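Local coordinates for quinone oxidoreductase (Coxiella burnetii, PDB 3TQH), which binds NADPH and probably uses it to reduce quinones, as a member of the medium-chain dehydrogenase/reductase superfamily, at residues I232-S243 and V255-L266; I38-N46 and R313-R321. All blocks are in the same frame, centred on the assembly; numbering follows the deposited sequence.

Contact 1: I232-S243 and V255-L266. With NDP (NADPH dihydro-nicotinamide-adenine-dinucleotide phosphate), chain B.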
# COMPACT_ATOMS: atom_id res chain seq x y z
N ILE A 232 -20.97 -8.27 -0.03
CA ILE A 232 -22.14 -7.61 0.55
C ILE A 232 -23.13 -8.62 1.17
O ILE A 232 -23.73 -8.34 2.21
CB ILE A 232 -22.85 -6.73 -0.50
CG1 ILE A 232 -21.92 -5.61 -0.99
CG2 ILE A 232 -24.13 -6.13 0.06
CD1 ILE A 232 -22.36 -4.97 -2.28
N ASP A 233 -23.28 -9.79 0.54
CA ASP A 233 -24.21 -10.82 1.00
C ASP A 233 -23.89 -11.43 2.38
O ASP A 233 -24.75 -12.05 2.99
CB ASP A 233 -24.29 -11.97 -0.02
CG ASP A 233 -24.96 -11.56 -1.33
OD1 ASP A 233 -25.85 -10.68 -1.32
OD2 ASP A 233 -24.58 -12.14 -2.39
N CYS A 234 -22.65 -11.27 2.86
CA CYS A 234 -22.26 -11.86 4.14
C CYS A 234 -22.30 -10.85 5.30
O CYS A 234 -22.10 -11.23 6.45
CB CYS A 234 -20.88 -12.53 4.04
SG CYS A 234 -19.44 -11.44 4.01
N LEU A 235 -22.60 -9.59 5.01
CA LEU A 235 -22.69 -8.56 6.04
C LEU A 235 -23.92 -8.72 6.92
O LEU A 235 -25.00 -9.06 6.43
CB LEU A 235 -22.76 -7.16 5.41
CG LEU A 235 -21.55 -6.62 4.68
CD1 LEU A 235 -21.90 -5.27 4.09
CD2 LEU A 235 -20.36 -6.51 5.62
N LYS A 236 -23.75 -8.45 8.21
CA LYS A 236 -24.87 -8.23 9.13
C LYS A 236 -25.66 -6.99 8.72
O LYS A 236 -25.15 -6.14 7.98
CB LYS A 236 -24.37 -8.01 10.57
CG LYS A 236 -23.74 -9.22 11.22
CD LYS A 236 -23.28 -8.93 12.64
CE LYS A 236 -24.46 -8.81 13.59
NZ LYS A 236 -24.06 -8.92 15.03
N GLU A 237 -26.89 -6.88 9.21
CA GLU A 237 -27.69 -5.67 9.04
C GLU A 237 -26.86 -4.42 9.33
O GLU A 237 -26.86 -3.47 8.54
CB GLU A 237 -28.92 -5.71 9.95
CG GLU A 237 -29.79 -4.44 9.92
CD GLU A 237 -30.87 -4.44 10.99
OE1 GLU A 237 -30.60 -4.90 12.12
OE2 GLU A 237 -31.99 -3.97 10.70
N THR A 238 -26.13 -4.43 10.44
CA THR A 238 -25.33 -3.28 10.87
C THR A 238 -23.90 -3.26 10.31
O THR A 238 -23.14 -2.35 10.62
CB THR A 238 -25.19 -3.24 12.41
OG1 THR A 238 -24.72 -4.52 12.88
CG2 THR A 238 -26.52 -2.93 13.04
N GLY A 239 -23.54 -4.24 9.50
CA GLY A 239 -22.19 -4.35 8.99
C GLY A 239 -21.91 -3.38 7.85
O GLY A 239 -22.83 -2.83 7.25
N CYS A 240 -20.63 -3.17 7.58
CA CYS A 240 -20.21 -2.30 6.48
C CYS A 240 -19.07 -2.93 5.68
O CYS A 240 -18.29 -3.71 6.21
CB CYS A 240 -19.77 -0.94 7.02
SG CYS A 240 -18.28 -1.02 8.02
N ILE A 241 -19.01 -2.57 4.41
CA ILE A 241 -17.92 -2.98 3.54
C ILE A 241 -17.07 -1.76 3.19
O ILE A 241 -17.59 -0.70 2.83
CB ILE A 241 -18.44 -3.71 2.26
CG1 ILE A 241 -17.27 -4.14 1.36
CG2 ILE A 241 -19.44 -2.84 1.48
CD1 ILE A 241 -17.72 -4.91 0.14
N VAL A 242 -15.76 -1.91 3.34
CA VAL A 242 -14.78 -0.92 2.91
C VAL A 242 -14.08 -1.49 1.68
O VAL A 242 -13.22 -2.36 1.80
CB VAL A 242 -13.75 -0.61 4.00
CG1 VAL A 242 -12.76 0.43 3.51
CG2 VAL A 242 -14.46 -0.14 5.27
N SER A 243 -14.48 -1.00 0.51
CA SER A 243 -13.91 -1.47 -0.74
C SER A 243 -12.77 -0.55 -1.15
O SER A 243 -12.99 0.60 -1.51
CB SER A 243 -14.98 -1.54 -1.84
OG SER A 243 -14.57 -2.41 -2.88
N VAL A 255 -24.29 -1.04 -5.12
CA VAL A 255 -24.94 -2.34 -4.89
C VAL A 255 -25.20 -2.55 -3.40
O VAL A 255 -26.24 -3.09 -3.03
CB VAL A 255 -24.12 -3.53 -5.46
CG1 VAL A 255 -24.77 -4.87 -5.07
CG2 VAL A 255 -24.03 -3.43 -6.97
N ALA A 256 -24.28 -2.11 -2.55
CA ALA A 256 -24.50 -2.15 -1.10
C ALA A 256 -25.74 -1.36 -0.71
O ALA A 256 -26.61 -1.86 0.02
CB ALA A 256 -23.27 -1.63 -0.36
N LYS A 257 -25.84 -0.13 -1.21
CA LYS A 257 -27.01 0.72 -0.96
C LYS A 257 -28.30 0.01 -1.35
O LYS A 257 -29.30 0.09 -0.64
CB LYS A 257 -26.89 2.05 -1.73
CG LYS A 257 -28.09 3.00 -1.60
CD LYS A 257 -28.25 3.87 -2.86
CE LYS A 257 -29.43 4.81 -2.75
NZ LYS A 257 -29.42 5.87 -3.82
N GLN A 258 -28.28 -0.69 -2.49
CA GLN A 258 -29.46 -1.41 -2.97
C GLN A 258 -29.79 -2.61 -2.07
O GLN A 258 -30.96 -2.96 -1.92
CB GLN A 258 -29.27 -1.86 -4.42
CG GLN A 258 -29.29 -0.71 -5.43
CD GLN A 258 -28.86 -1.12 -6.83
OE1 GLN A 258 -27.91 -1.90 -7.00
NE2 GLN A 258 -29.54 -0.59 -7.84
N LYS A 259 -28.77 -3.21 -1.47
CA LYS A 259 -28.97 -4.26 -0.47
C LYS A 259 -29.21 -3.68 0.93
O LYS A 259 -29.30 -4.43 1.89
CB LYS A 259 -27.77 -5.20 -0.42
CG LYS A 259 -27.36 -5.84 -1.75
CD LYS A 259 -28.08 -7.15 -2.05
CE LYS A 259 -27.29 -7.98 -3.06
NZ LYS A 259 -28.10 -9.10 -3.62
N HIS A 260 -29.29 -2.35 1.02
CA HIS A 260 -29.54 -1.63 2.27
C HIS A 260 -28.43 -1.89 3.29
O HIS A 260 -28.68 -2.08 4.48
CB HIS A 260 -30.93 -1.98 2.84
CG HIS A 260 -32.05 -1.52 1.97
ND1 HIS A 260 -33.30 -1.21 2.46
CD2 HIS A 260 -32.11 -1.28 0.63
CE1 HIS A 260 -34.09 -0.82 1.47
NE2 HIS A 260 -33.39 -0.86 0.35
N ARG A 261 -27.19 -1.88 2.80
CA ARG A 261 -26.01 -2.10 3.63
C ARG A 261 -25.04 -0.92 3.53
O ARG A 261 -24.93 -0.27 2.49
CB ARG A 261 -25.31 -3.39 3.20
CG ARG A 261 -26.11 -4.65 3.44
CD ARG A 261 -26.26 -4.92 4.93
NE ARG A 261 -26.98 -6.16 5.19
CZ ARG A 261 -28.31 -6.27 5.26
NH1 ARG A 261 -29.11 -5.23 5.09
NH2 ARG A 261 -28.84 -7.46 5.52
N ARG A 262 -24.33 -0.66 4.63
CA ARG A 262 -23.35 0.43 4.66
C ARG A 262 -22.10 0.07 3.85
O ARG A 262 -21.58 -1.04 3.93
CB ARG A 262 -22.97 0.77 6.10
CG ARG A 262 -24.11 1.33 6.90
CD ARG A 262 -23.65 2.04 8.17
NE ARG A 262 -23.34 1.11 9.25
CZ ARG A 262 -22.12 0.83 9.73
NH1 ARG A 262 -21.03 1.43 9.25
NH2 ARG A 262 -21.98 -0.04 10.72
N ALA A 263 -21.63 1.02 3.05
CA ALA A 263 -20.43 0.81 2.24
C ALA A 263 -19.57 2.07 2.21
O ALA A 263 -20.09 3.19 2.25
CB ALA A 263 -20.81 0.40 0.83
N PHE A 264 -18.27 1.87 2.15
CA PHE A 264 -17.30 2.96 2.08
C PHE A 264 -16.25 2.64 1.03
O PHE A 264 -15.91 1.48 0.81
CB PHE A 264 -16.59 3.14 3.43
CG PHE A 264 -17.48 3.62 4.53
CD1 PHE A 264 -17.88 4.95 4.59
CD2 PHE A 264 -17.91 2.75 5.52
CE1 PHE A 264 -18.70 5.41 5.62
CE2 PHE A 264 -18.73 3.19 6.56
CZ PHE A 264 -19.13 4.52 6.61
N GLY A 265 -15.74 3.69 0.38
CA GLY A 265 -14.49 3.60 -0.35
C GLY A 265 -13.36 3.93 0.62
O GLY A 265 -13.59 4.11 1.82
N LEU A 266 -12.15 4.02 0.10
CA LEU A 266 -11.01 4.46 0.89
C LEU A 266 -9.99 5.12 -0.02
O LEU A 266 -9.60 4.56 -1.05
CB LEU A 266 -10.35 3.28 1.61
CG LEU A 266 -9.40 3.68 2.75
CD1 LEU A 266 -10.20 3.89 4.03
CD2 LEU A 266 -8.30 2.65 2.97
PA NDP B . -1.21 -6.97 -3.56
O1A NDP B . -0.75 -7.10 -4.95
O2A NDP B . -0.09 -6.90 -2.61
O5B NDP B . -2.15 -8.22 -3.17
C5B NDP B . -1.78 -9.51 -3.62
C4B NDP B . -2.62 -10.56 -2.90
O4B NDP B . -3.91 -10.61 -3.47
C3B NDP B . -2.06 -11.98 -2.99
O3B NDP B . -1.53 -12.36 -1.74
C2B NDP B . -3.24 -12.85 -3.41
O2B NDP B . -3.42 -13.97 -2.57
C1B NDP B . -4.42 -11.90 -3.28
N9A NDP B . -5.50 -12.14 -4.26
C8A NDP B . -5.42 -12.01 -5.62
N7A NDP B . -6.63 -12.28 -6.15
C5A NDP B . -7.48 -12.58 -5.14
C6A NDP B . -8.82 -12.94 -5.14
N6A NDP B . -9.48 -13.02 -6.29
N1A NDP B . -9.46 -13.20 -3.95
C2A NDP B . -8.75 -13.10 -2.76
N3A NDP B . -7.41 -12.74 -2.76
C4A NDP B . -6.79 -12.49 -3.94
O3 NDP B . -2.19 -5.70 -3.41
PN NDP B . -2.25 -4.67 -2.17
O1N NDP B . -1.06 -3.79 -2.21
O2N NDP B . -2.59 -5.34 -0.90
O5D NDP B . -3.52 -3.79 -2.62
C5D NDP B . -4.77 -4.38 -2.91
C4D NDP B . -5.63 -3.40 -3.69
O4D NDP B . -5.87 -2.23 -2.93
C3D NDP B . -4.95 -2.97 -4.99
O3D NDP B . -5.89 -3.01 -6.04
C2D NDP B . -4.48 -1.56 -4.70
O2D NDP B . -4.42 -0.76 -5.87
C1D NDP B . -5.50 -1.08 -3.67
N1N NDP B . -5.03 -0.01 -2.76
C2N NDP B . -5.83 1.10 -2.62
C3N NDP B . -5.45 2.18 -1.83
C7N NDP B . -6.33 3.39 -1.69
O7N NDP B . -5.88 4.46 -0.88
N7N NDP B . -7.50 3.43 -2.32
C4N NDP B . -4.13 2.12 -1.12
C5N NDP B . -3.31 0.88 -1.31
C6N NDP B . -3.82 -0.13 -2.12
P2B NDP B . -3.10 -15.46 -3.10
O1X NDP B . -3.10 -16.39 -1.91
O2X NDP B . -1.74 -15.50 -3.75
O3X NDP B . -4.14 -15.93 -4.08
O HOH W 1 -25.91 -8.66 3.90
O HOH W 2 -25.21 -2.18 6.99
O HOH W 3 -11.75 2.76 -2.47
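I232 places CG1 anti to the carbonyl carbon (chi1 -63°), which leaves CG2 opposite the backbone N. The two branches meet different parts of 255-266. CG2 lies against the bent chain of K259, 3.7 Å from K259 CG. D233 OD1 forms a salt bridge with K259 NZ at 3.6 Å. CD1 of I232 reaches the last turn of helix 249-258, 3.7 Å from V255 CG1, and also touches A256. R262 kinks at chi3 (-80°), which lays its guanidinium over C240 CB. R262 NH2 also reaches T238 O at 2.6 Å, but the bond is weak because its angle is poor. R261 packs CB against L235 CD1 and has E237 CA over the centre of one guanidinium face. H260 closes the helix with a Schellman motif.

After the type I turn K236-G239 the strands 239-243 and 262-264 run parallel. F264 N donates to I241 O (2.7 Å). I241 N and S243 N donate back to R262 O and F264 O. On one face I241 CG2 meets A263 CB at 3.6 Å. On the other, V242 CG2 lies near F264 CB.

This is a beta-alpha-beta unit of the Rossmann-type sheet, with 262-264 at one edge of the sheet. One water bridges E237 O, G239 O and R262 N just before the strands pair. Another joins S243 O to L266 N where they part. L266 O then accepts a hydrogen bond from NADPH N7N at 2.7 Å. The backbone carbonyl at this strand end thus holds the carboxamide, which probably helps fix the rotation of the nicotinamide.

Contact 2: I38-N46 and R313-R321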
# COMPACT_ATOMS: atom_id res chain seq x y z
N ILE A 38 15.94 14.27 -0.77
CA ILE A 38 16.24 13.05 -0.03
C ILE A 38 17.08 12.09 -0.87
O ILE A 38 16.72 11.79 -2.00
CB ILE A 38 14.95 12.28 0.36
CG1 ILE A 38 13.94 13.20 1.06
CG2 ILE A 38 15.29 11.09 1.25
CD1 ILE A 38 14.41 13.75 2.38
N LYS A 39 18.20 11.61 -0.32
CA LYS A 39 18.93 10.49 -0.92
C LYS A 39 18.18 9.21 -0.57
O LYS A 39 18.09 8.85 0.61
CB LYS A 39 20.37 10.44 -0.41
CG LYS A 39 21.20 9.29 -0.96
CD LYS A 39 22.46 9.02 -0.12
CE LYS A 39 23.58 9.98 -0.43
NZ LYS A 39 24.90 9.49 0.07
N VAL A 40 17.65 8.52 -1.58
CA VAL A 40 16.81 7.34 -1.36
C VAL A 40 17.63 6.08 -1.04
O VAL A 40 18.53 5.72 -1.78
CB VAL A 40 15.89 7.05 -2.57
CG1 VAL A 40 15.05 5.78 -2.34
CG2 VAL A 40 14.97 8.24 -2.83
N HIS A 41 17.28 5.42 0.06
CA HIS A 41 17.88 4.14 0.43
C HIS A 41 17.00 2.98 0.00
O HIS A 41 17.50 1.94 -0.43
CB HIS A 41 18.16 4.10 1.94
CG HIS A 41 19.40 4.84 2.34
ND1 HIS A 41 20.48 4.21 2.92
CD2 HIS A 41 19.74 6.14 2.22
CE1 HIS A 41 21.43 5.10 3.15
NE2 HIS A 41 21.01 6.28 2.73
N ALA A 42 15.68 3.15 0.10
CA ALA A 42 14.74 2.11 -0.27
C ALA A 42 13.42 2.69 -0.79
O ALA A 42 13.02 3.79 -0.39
CB ALA A 42 14.49 1.18 0.91
N ALA A 43 12.75 1.94 -1.66
CA ALA A 43 11.45 2.35 -2.23
C ALA A 43 10.61 1.11 -2.55
O ALA A 43 11.07 0.22 -3.26
CB ALA A 43 11.66 3.18 -3.48
N SER A 44 9.39 1.05 -2.03
CA SER A 44 8.57 -0.14 -2.19
C SER A 44 7.61 -0.00 -3.35
O SER A 44 7.25 1.11 -3.76
CB SER A 44 7.80 -0.47 -0.91
OG SER A 44 6.85 0.52 -0.59
N LEU A 45 7.19 -1.15 -3.87
CA LEU A 45 6.24 -1.23 -4.97
C LEU A 45 4.82 -1.40 -4.45
O LEU A 45 4.58 -2.10 -3.47
CB LEU A 45 6.57 -2.41 -5.89
CG LEU A 45 7.86 -2.29 -6.70
CD1 LEU A 45 9.07 -2.61 -5.82
CD2 LEU A 45 7.81 -3.20 -7.92
N ASN A 46 3.88 -0.75 -5.12
CA ASN A 46 2.45 -0.93 -4.87
C ASN A 46 1.74 -1.16 -6.20
O ASN A 46 2.20 -0.69 -7.23
CB ASN A 46 1.88 0.30 -4.19
CG ASN A 46 2.50 0.55 -2.84
OD1 ASN A 46 3.50 1.27 -2.72
ND2 ASN A 46 1.92 -0.05 -1.80
N ARG A 313 3.07 -12.21 -2.06
CA ARG A 313 2.89 -12.32 -0.62
C ARG A 313 3.67 -11.17 -0.01
O ARG A 313 4.85 -10.98 -0.33
CB ARG A 313 3.43 -13.66 -0.11
CG ARG A 313 3.23 -13.87 1.38
CD ARG A 313 4.15 -14.94 1.94
NE ARG A 313 3.72 -16.29 1.57
CZ ARG A 313 4.07 -17.40 2.21
NH1 ARG A 313 4.88 -17.35 3.27
NH2 ARG A 313 3.61 -18.57 1.79
N GLY A 314 3.02 -10.38 0.85
CA GLY A 314 3.67 -9.23 1.48
C GLY A 314 4.10 -8.14 0.50
O GLY A 314 3.32 -7.72 -0.36
N LYS A 315 5.34 -7.69 0.63
CA LYS A 315 5.83 -6.51 -0.10
C LYS A 315 7.04 -6.82 -0.96
O LYS A 315 7.90 -7.62 -0.57
CB LYS A 315 6.21 -5.40 0.89
CG LYS A 315 5.05 -4.76 1.64
CD LYS A 315 4.08 -4.01 0.73
CE LYS A 315 4.72 -2.82 0.02
NZ LYS A 315 3.71 -2.02 -0.74
N LEU A 316 7.08 -6.19 -2.13
CA LEU A 316 8.28 -6.13 -2.95
C LEU A 316 8.91 -4.78 -2.69
O LEU A 316 8.20 -3.78 -2.48
CB LEU A 316 7.95 -6.27 -4.44
CG LEU A 316 7.15 -7.49 -4.90
CD1 LEU A 316 6.92 -7.41 -6.41
CD2 LEU A 316 7.84 -8.79 -4.51
N VAL A 317 10.24 -4.72 -2.69
CA VAL A 317 10.94 -3.47 -2.41
C VAL A 317 12.22 -3.32 -3.22
O VAL A 317 12.93 -4.29 -3.50
CB VAL A 317 11.25 -3.34 -0.89
CG1 VAL A 317 12.23 -4.41 -0.44
CG2 VAL A 317 11.78 -1.94 -0.57
N PHE A 318 12.48 -2.08 -3.64
CA PHE A 318 13.75 -1.73 -4.27
C PHE A 318 14.74 -1.32 -3.19
O PHE A 318 14.44 -0.47 -2.35
CB PHE A 318 13.59 -0.57 -5.26
CG PHE A 318 12.87 -0.93 -6.53
CD1 PHE A 318 13.38 -1.92 -7.37
CD2 PHE A 318 11.71 -0.26 -6.91
CE1 PHE A 318 12.73 -2.25 -8.56
CE2 PHE A 318 11.06 -0.58 -8.09
CZ PHE A 318 11.56 -1.58 -8.92
N LYS A 319 15.91 -1.94 -3.21
CA LYS A 319 17.04 -1.46 -2.43
C LYS A 319 17.84 -0.55 -3.35
O LYS A 319 18.46 -1.01 -4.30
CB LYS A 319 17.90 -2.63 -1.95
CG LYS A 319 19.24 -2.22 -1.34
CD LYS A 319 20.06 -3.44 -0.92
CE LYS A 319 20.31 -3.46 0.58
NZ LYS A 319 21.09 -2.27 1.02
N VAL A 320 17.80 0.75 -3.07
CA VAL A 320 18.48 1.74 -3.90
C VAL A 320 19.91 1.94 -3.40
O VAL A 320 20.84 2.09 -4.19
CB VAL A 320 17.70 3.07 -3.93
CG1 VAL A 320 18.39 4.08 -4.81
CG2 VAL A 320 16.28 2.83 -4.43
N ARG A 321 20.07 1.93 -2.07
CA ARG A 321 21.38 1.88 -1.42
C ARG A 321 21.31 0.95 -0.21
O ARG A 321 22.17 0.09 -0.01
CB ARG A 321 21.80 3.28 -0.95
CG ARG A 321 22.04 4.27 -2.08
CD ARG A 321 22.50 5.61 -1.53
NE ARG A 321 23.10 6.46 -2.56
CZ ARG A 321 22.43 7.14 -3.49
NH1 ARG A 321 21.09 7.08 -3.56
NH2 ARG A 321 23.10 7.88 -4.37
OXT ARG A 321 20.38 1.04 0.60
O HOH W 4 20.37 1.60 3.34
O HOH W 5 4.67 -4.88 -3.51
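An antiparallel strand pairing joins A42-S44 to K315-K319, bringing the C-terminal strand back onto strand 36-44 of the GroES-like part of the chain, as in relatives of the alcohol dehydrogenase family. The contact is mostly buried. A43 and F318 form a hydrogen-bonded pair: A43 N donates to F318 O, and F318 N to A43 O at 2.7 Å. L45 N extends the ladder with a nearly straight bond to L316 O (3.1 Å, 174°). At the other end, H41 O accepts from both V320 N and R321 N, which approach from the same face of its carbonyl plane.

L45 crosses F318 at about a right angle. Its CD1 sits over one ring face, 3.9 Å from the F318 centroid, in a CH-pi contact. V320 CG2 packs against V40 CG1 at 3.8 Å.

K315 is bent at chi2 and chi3 (both -64°), which folds its ammonium back to L45 O, with NZ 2.9 Å from that oxygen. A water links the same L45 O to L316 N.

R321 extends its chain across K39 at about a right angle. K39 CG lies over the guanidinium face, 3.4 Å from R321 NH1. At the guanidinium edge V40 O receives a weak bond from NH1, which makes another to E110 O. The C-terminal carboxylate is tied to H41 ND1 through a water, and R321 O accepts a hydrogen bond from K319 NZ.

Strand 36-44 bulges at H41 and A42, which both face S76 of strand 74-82, a classic beta bulge. Strand 111-114 also pairs with 36-44 and touches K39, V40 and R321. Strand 291-295 runs parallel to 315-319. Helix 128-133 packs on A42, V317 and K319, and its A132 O accepts the S44 hydroxyl.

Overall arrangement
Both contacts join strands, but in different sheets, and they share no strand or helix. Contact 1 links the edge strand 262-264 to its parallel neighbour 239-243, takes in the end of helix 249-258 and is only partly buried. Contact 2 pairs distant parts of the chain, is antiparallel and is mostly buried. Contact 1 is nested inside the loop that contact 2 closes. Their centres are about 35 Å apart, on opposite sides of the chain's centre. Contact 1 has arginines at its outer corner, waters at both ends and a carbonyl on the cofactor at its inner end. Contact 2 has an apolar middle, charged groups at the C-terminus and a lysine ammonium at the other end.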